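Local structure of endo-1,4-b-d-mannanase (Trichoderma reesei, 1QNQ) at residues A[112-117]-A[166-171]; A[238-243]-A[270-275]; A[275-280]-A[301-306]. The protein probably hydrolyses internal beta-1,4-mannosidic linkages in the backbone of mannan polysaccharides. All coordinates share one frame; numbering follows the deposited sequence.

Interaction 1: A[112-117]-A[166-171]. With TPT (2,2':6',2''-TERPYRIDINE PLATINUM(II) Chloride), chain C.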
loop_
_atom_site.group_PDB
_atom_site.type_symbol
_atom_site.label_atom_id
_atom_site.label_comp_id
_atom_site.label_asym_id
_atom_site.label_seq_id
_atom_site.Cartn_x
_atom_site.Cartn_y
_atom_site.Cartn_z
ATOM N N ASN A 112 7.552 -6.764 -1.680
ATOM C CA ASN A 112 6.942 -7.296 -0.468
ATOM C C ASN A 112 7.959 -7.682 0.608
ATOM O O ASN A 112 8.973 -8.312 0.284
ATOM C CB ASN A 112 6.077 -8.540 -0.775
ATOM C CG ASN A 112 4.969 -8.801 0.246
ATOM O OD1 ASN A 112 4.875 -8.192 1.317
ATOM N ND2 ASN A 112 4.081 -9.782 -0.019
ATOM N N ASN A 113 7.696 -7.333 1.898
ATOM C CA ASN A 113 8.553 -7.854 2.980
ATOM C C ASN A 113 8.301 -9.361 3.129
ATOM O O ASN A 113 9.248 -10.147 3.377
ATOM C CB ASN A 113 8.213 -7.168 4.333
ATOM C CG ASN A 113 9.196 -7.496 5.444
ATOM O OD1 ASN A 113 10.322 -7.013 5.459
ATOM N ND2 ASN A 113 8.815 -8.343 6.415
ATOM N N TRP A 114 7.050 -9.789 2.945
ATOM C CA TRP A 114 6.611 -11.184 3.123
ATOM C C TRP A 114 6.834 -11.995 1.841
ATOM O O TRP A 114 7.051 -11.381 0.789
ATOM C CB TRP A 114 5.185 -11.352 3.711
ATOM C CG TRP A 114 4.960 -10.442 4.906
ATOM C CD1 TRP A 114 4.219 -9.292 4.910
ATOM C CD2 TRP A 114 5.666 -10.461 6.141
ATOM N NE1 TRP A 114 4.387 -8.611 6.100
ATOM C CE2 TRP A 114 5.272 -9.326 6.876
ATOM C CE3 TRP A 114 6.544 -11.381 6.737
ATOM C CZ2 TRP A 114 5.752 -9.096 8.170
ATOM C CZ3 TRP A 114 7.026 -11.138 8.012
ATOM C CH2 TRP A 114 6.634 -9.968 8.698
ATOM N N SER A 115 6.798 -13.329 1.865
ATOM C CA SER A 115 7.141 -14.138 0.679
ATOM C C SER A 115 6.042 -14.357 -0.352
ATOM O O SER A 115 6.230 -15.073 -1.361
ATOM C CB SER A 115 7.756 -15.491 1.099
ATOM O OG SER A 115 8.890 -15.281 1.935
ATOM N N ASP A 116 4.881 -13.766 -0.157
ATOM C CA ASP A 116 3.769 -13.823 -1.128
ATOM C C ASP A 116 4.129 -13.023 -2.370
ATOM O O ASP A 116 4.522 -11.862 -2.277
ATOM C CB ASP A 116 2.495 -13.328 -0.463
ATOM C CG ASP A 116 2.137 -14.033 0.838
ATOM O OD1 ASP A 116 2.042 -15.291 0.847
ATOM O OD2 ASP A 116 1.984 -13.356 1.892
ATOM N N TYR A 117 4.037 -13.625 -3.553
ATOM C CA TYR A 117 4.428 -13.038 -4.822
ATOM C C TYR A 117 5.948 -12.717 -4.787
ATOM O O TYR A 117 6.409 -11.740 -5.381
ATOM C CB TYR A 117 3.492 -11.907 -5.297
ATOM C CG TYR A 117 2.035 -12.367 -5.409
ATOM C CD1 TYR A 117 1.590 -13.072 -6.511
ATOM C CD2 TYR A 117 1.149 -12.208 -4.359
ATOM C CE1 TYR A 117 0.282 -13.570 -6.580
ATOM C CE2 TYR A 117 -0.160 -12.724 -4.415
ATOM C CZ TYR A 117 -0.587 -13.388 -5.526
ATOM O OH TYR A 117 -1.896 -13.886 -5.609
ATOM N N LEU A 166 7.618 2.494 -1.070
ATOM C CA LEU A 166 8.847 1.703 -1.134
ATOM C C LEU A 166 8.624 0.206 -0.954
ATOM O O LEU A 166 9.266 -0.589 -1.659
ATOM C CB LEU A 166 9.876 2.297 -0.141
ATOM C CG LEU A 166 10.176 3.792 -0.192
ATOM C CD1 LEU A 166 11.472 4.095 0.588
ATOM C CD2 LEU A 166 10.279 4.351 -1.607
ATOM N N GLY A 167 7.729 -0.268 -0.065
ATOM C CA GLY A 167 7.424 -1.675 0.050
ATOM C C GLY A 167 6.152 -1.962 0.862
ATOM O O GLY A 167 5.609 -1.044 1.469
ATOM N N ASN A 168 5.738 -3.228 0.929
ATOM C CA ASN A 168 4.599 -3.650 1.764
ATOM C C ASN A 168 5.176 -4.164 3.103
ATOM O O ASN A 168 5.848 -5.194 3.144
ATOM C CB ASN A 168 3.753 -4.758 1.119
ATOM C CG ASN A 168 2.658 -5.346 2.010
ATOM O OD1 ASN A 168 1.824 -4.559 2.495
ATOM N ND2 ASN A 168 2.560 -6.632 2.293
ATOM N N GLU A 169 5.022 -3.382 4.172
ATOM C CA GLU A 169 5.393 -3.700 5.531
ATOM C C GLU A 169 6.864 -3.966 5.755
ATOM O O GLU A 169 7.254 -4.967 6.389
ATOM C CB GLU A 169 4.507 -4.856 6.071
ATOM C CG GLU A 169 3.003 -4.605 6.067
ATOM C CD GLU A 169 2.157 -5.541 6.914
ATOM O OE1 GLU A 169 2.640 -6.611 7.388
ATOM O OE2 GLU A 169 0.957 -5.241 7.181
ATOM N N PRO A 170 7.773 -3.122 5.254
ATOM C CA PRO A 170 9.200 -3.361 5.518
ATOM C C PRO A 170 9.541 -3.529 6.999
ATOM O O PRO A 170 9.114 -2.702 7.815
ATOM C CB PRO A 170 9.916 -2.142 4.908
ATOM C CG PRO A 170 8.842 -1.107 4.820
ATOM C CD PRO A 170 7.549 -1.843 4.574
ATOM N N ARG A 171 10.291 -4.571 7.363
ATOM C CA ARG A 171 10.795 -4.828 8.707
ATOM C C ARG A 171 12.279 -5.202 8.703
ATOM O O ARG A 171 12.755 -5.719 7.692
ATOM C CB ARG A 171 10.061 -5.945 9.464
ATOM C CG ARG A 171 8.588 -5.737 9.813
ATOM C CD ARG A 171 8.021 -6.921 10.618
ATOM N NE ARG A 171 6.630 -6.797 11.058
ATOM C CZ ARG A 171 6.032 -7.609 11.931
ATOM N NH1 ARG A 171 6.666 -8.643 12.498
ATOM N NH2 ARG A 171 4.751 -7.435 12.262
HETATM PT PT1 TPT C . 2.713 -10.675 8.651
HETATM N N1 TPT C . 3.981 -11.823 9.745
HETATM N N2 TPT C . 2.835 -12.322 7.518
HETATM N N3 TPT C . 1.370 -10.146 7.192
HETATM C C1 TPT C . 4.648 -11.460 10.867
HETATM C C2 TPT C . 5.537 -12.308 11.457
HETATM C C3 TPT C . 5.805 -13.564 10.882
HETATM C C4 TPT C . 5.185 -13.875 9.697
HETATM C C5 TPT C . 4.259 -13.012 9.112
HETATM C C6 TPT C . 3.573 -13.266 7.840
HETATM C C7 TPT C . 3.684 -14.446 7.038
HETATM C C8 TPT C . 2.882 -14.422 5.914
HETATM C C9 TPT C . 2.081 -13.333 5.552
HETATM C C10 TPT C . 2.128 -12.203 6.327
HETATM C C11 TPT C . 1.268 -10.988 6.163
HETATM C C12 TPT C . 0.334 -10.869 5.144
HETATM C C13 TPT C . -0.365 -9.647 5.024
HETATM C C14 TPT C . -0.183 -8.696 6.060
HETATM C C15 TPT C . 0.700 -8.961 7.060
HETATM O O HOH W 1 2.574 -8.892 9.879
#

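Interaction 2: A[238-243]-A[270-275]. With TPT (2,2':6',2''-TERPYRIDINE PLATINUM(II) Chloride), chain B.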
loop_
_atom_site.group_PDB
_atom_site.type_symbol
_atom_site.label_atom_id
_atom_site.label_comp_id
_atom_site.label_asym_id
_atom_site.label_seq_id
_atom_site.Cartn_x
_atom_site.Cartn_y
_atom_site.Cartn_z
ATOM N N GLY A 238 2.799 9.896 6.249
ATOM C CA GLY A 238 2.960 8.660 6.997
ATOM C C GLY A 238 1.925 7.579 6.674
ATOM O O GLY A 238 0.778 7.924 6.294
ATOM N N THR A 239 2.324 6.298 6.814
ATOM C CA THR A 239 1.392 5.169 6.718
ATOM C C THR A 239 1.358 4.283 7.971
ATOM O O THR A 239 2.399 4.134 8.653
ATOM C CB THR A 239 1.766 4.220 5.542
ATOM O OG1 THR A 239 3.162 3.833 5.639
ATOM C CG2 THR A 239 1.548 4.870 4.194
ATOM N N PHE A 240 0.234 3.640 8.316
ATOM C CA PHE A 240 0.218 2.627 9.396
ATOM C C PHE A 240 -0.893 1.605 9.109
ATOM O O PHE A 240 -1.859 1.903 8.371
ATOM C CB PHE A 240 0.082 3.249 10.792
ATOM C CG PHE A 240 -1.180 4.027 11.090
ATOM C CD1 PHE A 240 -1.288 5.389 10.868
ATOM C CD2 PHE A 240 -2.281 3.389 11.639
ATOM C CE1 PHE A 240 -2.473 6.064 11.157
ATOM C CE2 PHE A 240 -3.464 4.051 11.936
ATOM C CZ PHE A 240 -3.572 5.402 11.686
ATOM N N HIS A 241 -0.714 0.388 9.605
ATOM C CA HIS A 241 -1.642 -0.747 9.457
ATOM C C HIS A 241 -2.238 -1.181 10.802
ATOM O O HIS A 241 -1.744 -0.728 11.839
ATOM C CB HIS A 241 -0.940 -1.914 8.767
ATOM C CG HIS A 241 -0.367 -1.713 7.382
ATOM N ND1 HIS A 241 0.172 -2.754 6.629
ATOM C CD2 HIS A 241 -0.266 -0.617 6.618
ATOM C CE1 HIS A 241 0.578 -2.240 5.457
ATOM N NE2 HIS A 241 0.323 -0.955 5.404
ATOM N N LEU A 242 -3.210 -2.086 10.885
ATOM C CA LEU A 242 -3.841 -2.499 12.152
ATOM C C LEU A 242 -4.462 -3.909 12.102
ATOM O O LEU A 242 -5.466 -4.111 11.390
ATOM C CB LEU A 242 -4.853 -1.458 12.618
ATOM C CG LEU A 242 -5.711 -1.774 13.851
ATOM C CD1 LEU A 242 -4.769 -1.880 15.058
ATOM C CD2 LEU A 242 -6.792 -0.724 14.094
ATOM N N TYR A 243 -3.911 -4.862 12.877
ATOM C CA TYR A 243 -4.435 -6.255 12.927
ATOM C C TYR A 243 -4.353 -6.828 14.348
ATOM O O TYR A 243 -3.459 -7.622 14.727
ATOM C CB TYR A 243 -3.614 -7.120 11.956
ATOM C CG TYR A 243 -3.777 -6.972 10.460
ATOM C CD1 TYR A 243 -4.901 -7.519 9.847
ATOM C CD2 TYR A 243 -2.873 -6.296 9.650
ATOM C CE1 TYR A 243 -5.116 -7.434 8.480
ATOM C CE2 TYR A 243 -3.054 -6.188 8.283
ATOM C CZ TYR A 243 -4.170 -6.790 7.708
ATOM O OH TYR A 243 -4.410 -6.692 6.356
ATOM N N LYS A 270 2.946 16.762 8.543
ATOM C CA LYS A 270 2.394 15.995 7.425
ATOM C C LYS A 270 1.103 15.239 7.767
ATOM O O LYS A 270 0.824 15.023 8.951
ATOM C CB LYS A 270 3.501 14.936 7.101
ATOM C CG LYS A 270 4.880 15.446 6.718
ATOM C CD LYS A 270 5.986 14.433 6.423
ATOM C CE LYS A 270 7.327 15.091 6.216
ATOM N NZ LYS A 270 8.488 14.209 5.954
ATOM N N PRO A 271 0.301 14.793 6.792
ATOM C CA PRO A 271 -0.822 13.886 7.063
ATOM C C PRO A 271 -0.408 12.423 7.232
ATOM O O PRO A 271 0.678 12.008 6.829
ATOM C CB PRO A 271 -1.667 13.952 5.783
ATOM C CG PRO A 271 -0.886 14.699 4.769
ATOM C CD PRO A 271 0.471 15.005 5.351
ATOM N N CYS A 272 -1.264 11.587 7.802
ATOM C CA CYS A 272 -1.158 10.142 7.939
ATOM C C CYS A 272 -2.283 9.503 7.077
ATOM O O CYS A 272 -3.386 10.060 6.910
ATOM C CB CYS A 272 -1.443 9.673 9.384
ATOM S SG CYS A 272 -0.095 9.310 10.537
ATOM N N VAL A 273 -2.050 8.292 6.564
ATOM C CA VAL A 273 -3.053 7.468 5.889
ATOM C C VAL A 273 -3.168 6.137 6.652
ATOM O O VAL A 273 -2.141 5.461 6.787
ATOM C CB VAL A 273 -2.704 7.197 4.416
ATOM C CG1 VAL A 273 -3.634 6.178 3.716
ATOM C CG2 VAL A 273 -2.649 8.468 3.594
ATOM N N PHE A 274 -4.359 5.758 7.109
ATOM C CA PHE A 274 -4.675 4.480 7.772
ATOM C C PHE A 274 -4.906 3.462 6.641
ATOM O O PHE A 274 -6.023 3.252 6.154
ATOM C CB PHE A 274 -5.921 4.685 8.625
ATOM C CG PHE A 274 -6.535 3.621 9.481
ATOM C CD1 PHE A 274 -5.833 2.520 9.920
ATOM C CD2 PHE A 274 -7.856 3.733 9.924
ATOM C CE1 PHE A 274 -6.388 1.546 10.715
ATOM C CE2 PHE A 274 -8.448 2.760 10.718
ATOM C CZ PHE A 274 -7.701 1.671 11.111
ATOM N N GLU A 275 -3.831 2.854 6.158
ATOM C CA GLU A 275 -3.734 2.149 4.891
ATOM C C GLU A 275 -4.174 0.709 4.748
ATOM O O GLU A 275 -4.496 0.326 3.593
ATOM C CB GLU A 275 -2.242 2.327 4.474
ATOM C CG GLU A 275 -1.660 1.429 3.442
ATOM C CD GLU A 275 -0.257 1.718 2.951
ATOM O OE1 GLU A 275 -0.204 2.487 1.965
ATOM O OE2 GLU A 275 0.702 1.156 3.503
HETATM PT PT1 TPT B . -1.264 -13.759 7.778
HETATM N N1 TPT B . 0.053 -14.242 9.285
HETATM N N2 TPT B . -1.189 -12.107 8.877
HETATM N N3 TPT B . -2.544 -12.554 6.767
HETATM C C1 TPT B . 0.683 -15.420 9.409
HETATM C C2 TPT B . 1.591 -15.670 10.411
HETATM C C3 TPT B . 1.876 -14.652 11.328
HETATM C C4 TPT B . 1.268 -13.450 11.197
HETATM C C5 TPT B . 0.303 -13.237 10.201
HETATM C C6 TPT B . -0.421 -11.975 9.965
HETATM C C7 TPT B . -0.263 -10.794 10.661
HETATM C C8 TPT B . -1.024 -9.718 10.274
HETATM C C9 TPT B . -1.816 -9.796 9.158
HETATM C C10 TPT B . -1.869 -10.990 8.455
HETATM C C11 TPT B . -2.683 -11.287 7.261
HETATM C C12 TPT B . -3.478 -10.361 6.592
HETATM C C13 TPT B . -4.184 -10.745 5.470
HETATM C C14 TPT B . -4.056 -12.060 4.940
HETATM C C15 TPT B . -3.206 -12.908 5.641
HETATM O O HOH W 2 0.733 -12.505 7.962
#

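Interaction 3: A[275-280]-A[301-306]. With SO4 (sulfate ion), chain D.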
loop_
_atom_site.group_PDB
_atom_site.type_symbol
_atom_site.label_atom_id
_atom_site.label_comp_id
_atom_site.label_asym_id
_atom_site.label_seq_id
_atom_site.Cartn_x
_atom_site.Cartn_y
_atom_site.Cartn_z
ATOM N N GLU A 275 -3.831 2.854 6.158
ATOM C CA GLU A 275 -3.734 2.149 4.891
ATOM C C GLU A 275 -4.174 0.709 4.748
ATOM O O GLU A 275 -4.496 0.326 3.593
ATOM C CB GLU A 275 -2.242 2.327 4.474
ATOM C CG GLU A 275 -1.660 1.429 3.442
ATOM C CD GLU A 275 -0.257 1.718 2.951
ATOM O OE1 GLU A 275 -0.204 2.487 1.965
ATOM O OE2 GLU A 275 0.702 1.156 3.503
ATOM N N GLU A 276 -4.220 -0.078 5.805
ATOM C CA GLU A 276 -4.633 -1.486 5.771
ATOM C C GLU A 276 -5.142 -1.929 7.130
ATOM O O GLU A 276 -4.359 -1.708 8.080
ATOM C CB GLU A 276 -3.425 -2.326 5.331
ATOM C CG GLU A 276 -3.500 -3.795 5.180
ATOM C CD GLU A 276 -2.335 -4.532 4.588
ATOM O OE1 GLU A 276 -1.422 -4.104 3.802
ATOM O OE2 GLU A 276 -2.330 -5.734 4.942
ATOM N N TYR A 277 -6.368 -2.437 7.283
ATOM C CA TYR A 277 -6.878 -2.866 8.582
ATOM C C TYR A 277 -7.922 -3.995 8.427
ATOM O O TYR A 277 -8.610 -4.017 7.407
ATOM C CB TYR A 277 -7.519 -1.716 9.353
ATOM C CG TYR A 277 -8.597 -0.872 8.691
ATOM C CD1 TYR A 277 -8.309 0.256 7.947
ATOM C CD2 TYR A 277 -9.939 -1.210 8.829
ATOM C CE1 TYR A 277 -9.286 1.032 7.361
ATOM C CE2 TYR A 277 -10.948 -0.455 8.242
ATOM C CZ TYR A 277 -10.618 0.659 7.499
ATOM O OH TYR A 277 -11.620 1.412 6.924
ATOM N N GLY A 278 -8.032 -4.867 9.437
ATOM C CA GLY A 278 -9.055 -5.913 9.461
ATOM C C GLY A 278 -9.224 -6.585 10.830
ATOM O O GLY A 278 -8.316 -6.604 11.637
ATOM N N ALA A 279 -10.404 -7.143 11.093
ATOM C CA ALA A 279 -10.694 -7.963 12.277
ATOM C C ALA A 279 -11.220 -9.338 11.837
ATOM O O ALA A 279 -11.992 -9.432 10.880
ATOM C CB ALA A 279 -11.766 -7.293 13.114
ATOM N N GLN A 280 -10.788 -10.422 12.444
ATOM C CA GLN A 280 -11.111 -11.782 11.999
ATOM C C GLN A 280 -12.533 -12.204 12.371
ATOM O O GLN A 280 -13.188 -13.019 11.677
ATOM C CB GLN A 280 -10.043 -12.779 12.498
ATOM C CG GLN A 280 -8.681 -12.731 11.859
ATOM C CD GLN A 280 -7.625 -13.725 12.291
ATOM O OE1 GLN A 280 -7.885 -14.894 12.572
ATOM N NE2 GLN A 280 -6.349 -13.368 12.371
ATOM N N GLY A 301 -5.625 11.984 7.110
ATOM C CA GLY A 301 -6.110 12.397 5.800
ATOM C C GLY A 301 -6.970 11.415 5.032
ATOM O O GLY A 301 -7.675 11.845 4.108
ATOM N N GLY A 302 -6.952 10.152 5.400
ATOM C CA GLY A 302 -7.815 9.138 4.729
ATOM C C GLY A 302 -7.626 7.756 5.346
ATOM O O GLY A 302 -6.672 7.574 6.099
ATOM N N ASP A 303 -8.467 6.796 4.939
ATOM C CA ASP A 303 -8.386 5.402 5.384
ATOM C C ASP A 303 -8.784 4.410 4.291
ATOM O O ASP A 303 -9.568 4.735 3.401
ATOM C CB ASP A 303 -9.235 5.132 6.634
ATOM C CG ASP A 303 -10.733 5.057 6.363
ATOM O OD1 ASP A 303 -11.296 3.968 6.028
ATOM O OD2 ASP A 303 -11.373 6.116 6.477
ATOM N N MET A 304 -8.213 3.187 4.274
ATOM C CA MET A 304 -8.505 2.142 3.276
ATOM C C MET A 304 -8.626 0.756 3.900
ATOM O O MET A 304 -7.609 0.207 4.345
ATOM C CB MET A 304 -7.343 2.090 2.240
ATOM C CG MET A 304 -7.126 3.451 1.615
ATOM S SD MET A 304 -5.560 3.889 0.907
ATOM C CE MET A 304 -5.872 2.969 -0.618
ATOM N N PHE A 305 -9.809 0.129 4.003
ATOM C CA PHE A 305 -9.929 -1.226 4.550
ATOM C C PHE A 305 -9.302 -2.356 3.724
ATOM O O PHE A 305 -9.132 -2.233 2.490
ATOM C CB PHE A 305 -11.439 -1.541 4.791
ATOM C CG PHE A 305 -12.300 -1.685 3.566
ATOM C CD1 PHE A 305 -12.921 -0.610 2.975
ATOM C CD2 PHE A 305 -12.536 -2.944 3.025
ATOM C CE1 PHE A 305 -13.725 -0.741 1.848
ATOM C CE2 PHE A 305 -13.320 -3.099 1.876
ATOM C CZ PHE A 305 -13.933 -2.003 1.308
ATOM N N TRP A 306 -8.902 -3.466 4.363
ATOM C CA TRP A 306 -8.491 -4.730 3.727
ATOM C C TRP A 306 -9.662 -5.709 3.835
ATOM O O TRP A 306 -10.068 -6.001 4.969
ATOM C CB TRP A 306 -7.208 -5.311 4.390
ATOM C CG TRP A 306 -6.631 -6.499 3.671
ATOM C CD1 TRP A 306 -7.083 -7.791 3.834
ATOM C CD2 TRP A 306 -5.587 -6.578 2.701
ATOM N NE1 TRP A 306 -6.358 -8.656 3.019
ATOM C CE2 TRP A 306 -5.413 -7.912 2.333
ATOM C CE3 TRP A 306 -4.717 -5.616 2.149
ATOM C CZ2 TRP A 306 -4.457 -8.322 1.412
ATOM C CZ3 TRP A 306 -3.734 -6.018 1.240
ATOM C CH2 TRP A 306 -3.625 -7.365 0.859
HETATM S S SO4 D . -2.715 -14.782 11.847
HETATM O O1 SO4 D . -2.659 -13.392 11.295
HETATM O O2 SO4 D . -2.991 -15.740 10.712
HETATM O O3 SO4 D . -3.821 -14.954 12.857
HETATM O O4 SO4 D . -1.423 -15.136 12.499
#

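Interaction 1: A[112-117]-A[166-171]
Two loops meet at a single backbone bridge, where Asn112 and Asn168 bring their CA atoms within 4.9 Å and Asn113 N donates to Asn168 O. The side chains of Asn112 and Asn168 run alongside each other, pointing the same way. Asn168 ND2 donates to Asn112 OD1 at 3.0 Å, coming from above the carbonyl plane but keeping its partner in its own amide plane. From the opposite face of the Asn112 amide, Trp114 N reaches the same oxygen to close an Asx turn, while Asn112 ND2 donates to Asp116 O. The Asn112 amide is thereby fixed by three bonds. Asn113, with CG anti to its N (chi1 -171°), crosses toward the other loop, and its OD1 accepts from Arg171 N at 3.1 Å, the donor well above the amide plane. The indole of Trp114 lies nearly perpendicular to the carboxylate of Glu169 (81°), and NE1 donates to Glu169 OE1 at 3.0 Å, somewhat out of the carboxylate plane on its anti side. Arg171 passes along the far rim of the indole, so that CZ2 and CH2 of Trp114 sit against one face of the guanidinium; NE forms a salt bridge with Glu205. One face of the indole carries the platinum terpyridine, its metal 3.3 Å above the ring plane, and the other face is met by Asn113 ND2. A water completes the metal site, bound to platinum at 2.2 Å. Glu169 OE2 is hydrogen-bonded to His241 ND1. The loops follow barrel strands 105-109 and 161-165, and the Asn168-Glu169-Pro170 sequence is the one in which family 5 hydrolases hold their acid/base glutamate, consistent with a place in the active-site cleft of the TIM barrel.

Interaction 2: A[238-243]-A[270-275]
Phe240 and Phe274 meet on the outer, helix-covered side of two parallel strands of the TIM barrel, 238-242 and 272-277. Their rings are close to parallel (19°) yet slid apart, with centroids separated by 5.3 Å, so contact is made at the rims, where Phe240 CE2 touches Phe274 CD1. Over one face of Phe240 comes Phe274 CA, in a CH-pi contact 4.3 Å from the ring centroid. The sulfur of Cys272, in a disulfide with Cys265, comes to the edge of the same ring. Leu242 CB in turn meets the edge of the Phe274 ring near its plane. Backbone bonds such as Val273 N to Gly238 O hold the pair in register, although Phe240 N to Val273 O is weak. At the C-terminal end of the strand, Tyr243 lays one ring face under the terpyridine, C9 lying over the ring centre, and its hydroxyl bonds Glu276 OE2. With alanine in place of this tyrosine, Glu276 OE2 would probably be less firmly oriented and the terpyridine left without its aromatic floor. On the inner side of the strands His241 is held through both nitrogens, ND1 by Glu169 OE2. Its CG stands anti to the carbonyl carbon (chi1 -59°), which swings the imidazole round to Glu275, where His241 NE2 donates to the anti lone pair of Glu275 OE2 at 2.9 Å, the oxygen lying in the ring plane.

Interaction 3: A[275-280]-A[301-306]
Tyr277 and Phe305 form the tight part of this contact. With CG between the backbone N and the carbonyl carbon (chi1 53°), the phenol folds across strand 300-309, and Phe305 CA stands over its face, 3.7 Å from the ring centroid in a CH-pi contact. Phe305 CB continues the packing at 3.6 Å from Tyr277 CZ, while the phenyl ring itself leads away to strand 21-25. Tyr277 OH donates to Asp303 OD1 at 2.7 Å, meeting it on the anti side and out of the carboxylate plane. Gln291 also hydrogen-bonds this hydroxyl, and Asp303 OD2 is taken up by Tyr20 and His339, so both polar ends are satisfied in the interior. Tyr277 N, by contrast, is buried without a partner. The two strands belong to a beta-alpha-beta unit of the TIM barrel, with helix 283-295 between them in sequence and packed on Tyr277 and Asp303. The short segments 275-277 and 301-305 run at 47° to each other, and the backbones are joined less regularly here: Trp306 N donates to Tyr277 O at 3.1 Å, whereas Glu275 O and Met304 O, two acceptors 3.2 Å apart, do not bond. Asn25 serves Glu275 O instead. Near the cleft the side chains of Glu276 and Trp306 run alongside each other, carboxylate over one face of the indole with planes 23° apart and Glu276 CD 3.6 Å from Trp306 CE3. The carboxylate is gripped at both oxygens, OE1 by a salt bridge to Arg54 and OE2 by the Tyr243 hydroxyl; Asp321 accepts from Trp306 NE1. Past Gly278 the 275-280 chain leaves its partner. Exposed Gln280 extends outward, and its NE2 donates at 3.0 Å to O3 of a sulfate, probably from the crystallisation liquor, that Ser246 also binds.

How the interactions relate
Following the chain from the N terminus, interaction 1 comes first, bringing together the loops behind strands 105-109 and 161-165 across two intervening helices. Interaction 2 then closes the excursion through helices 244-247 and 253-267 by pairing strands 238-242 and 272-277, and interaction 3 closes the next, through helix 283-295, against strand 300-309. The three run in series, none nested or crossed; interactions 2 and 3 adjoin at Glu275, and Phe274 O with Met304 N carries the sheet between them. Interaction 1 reaches the others over the mouth of the barrel, where Glu169 approaches His241 and Glu276, consistent with the three bordering one cleft.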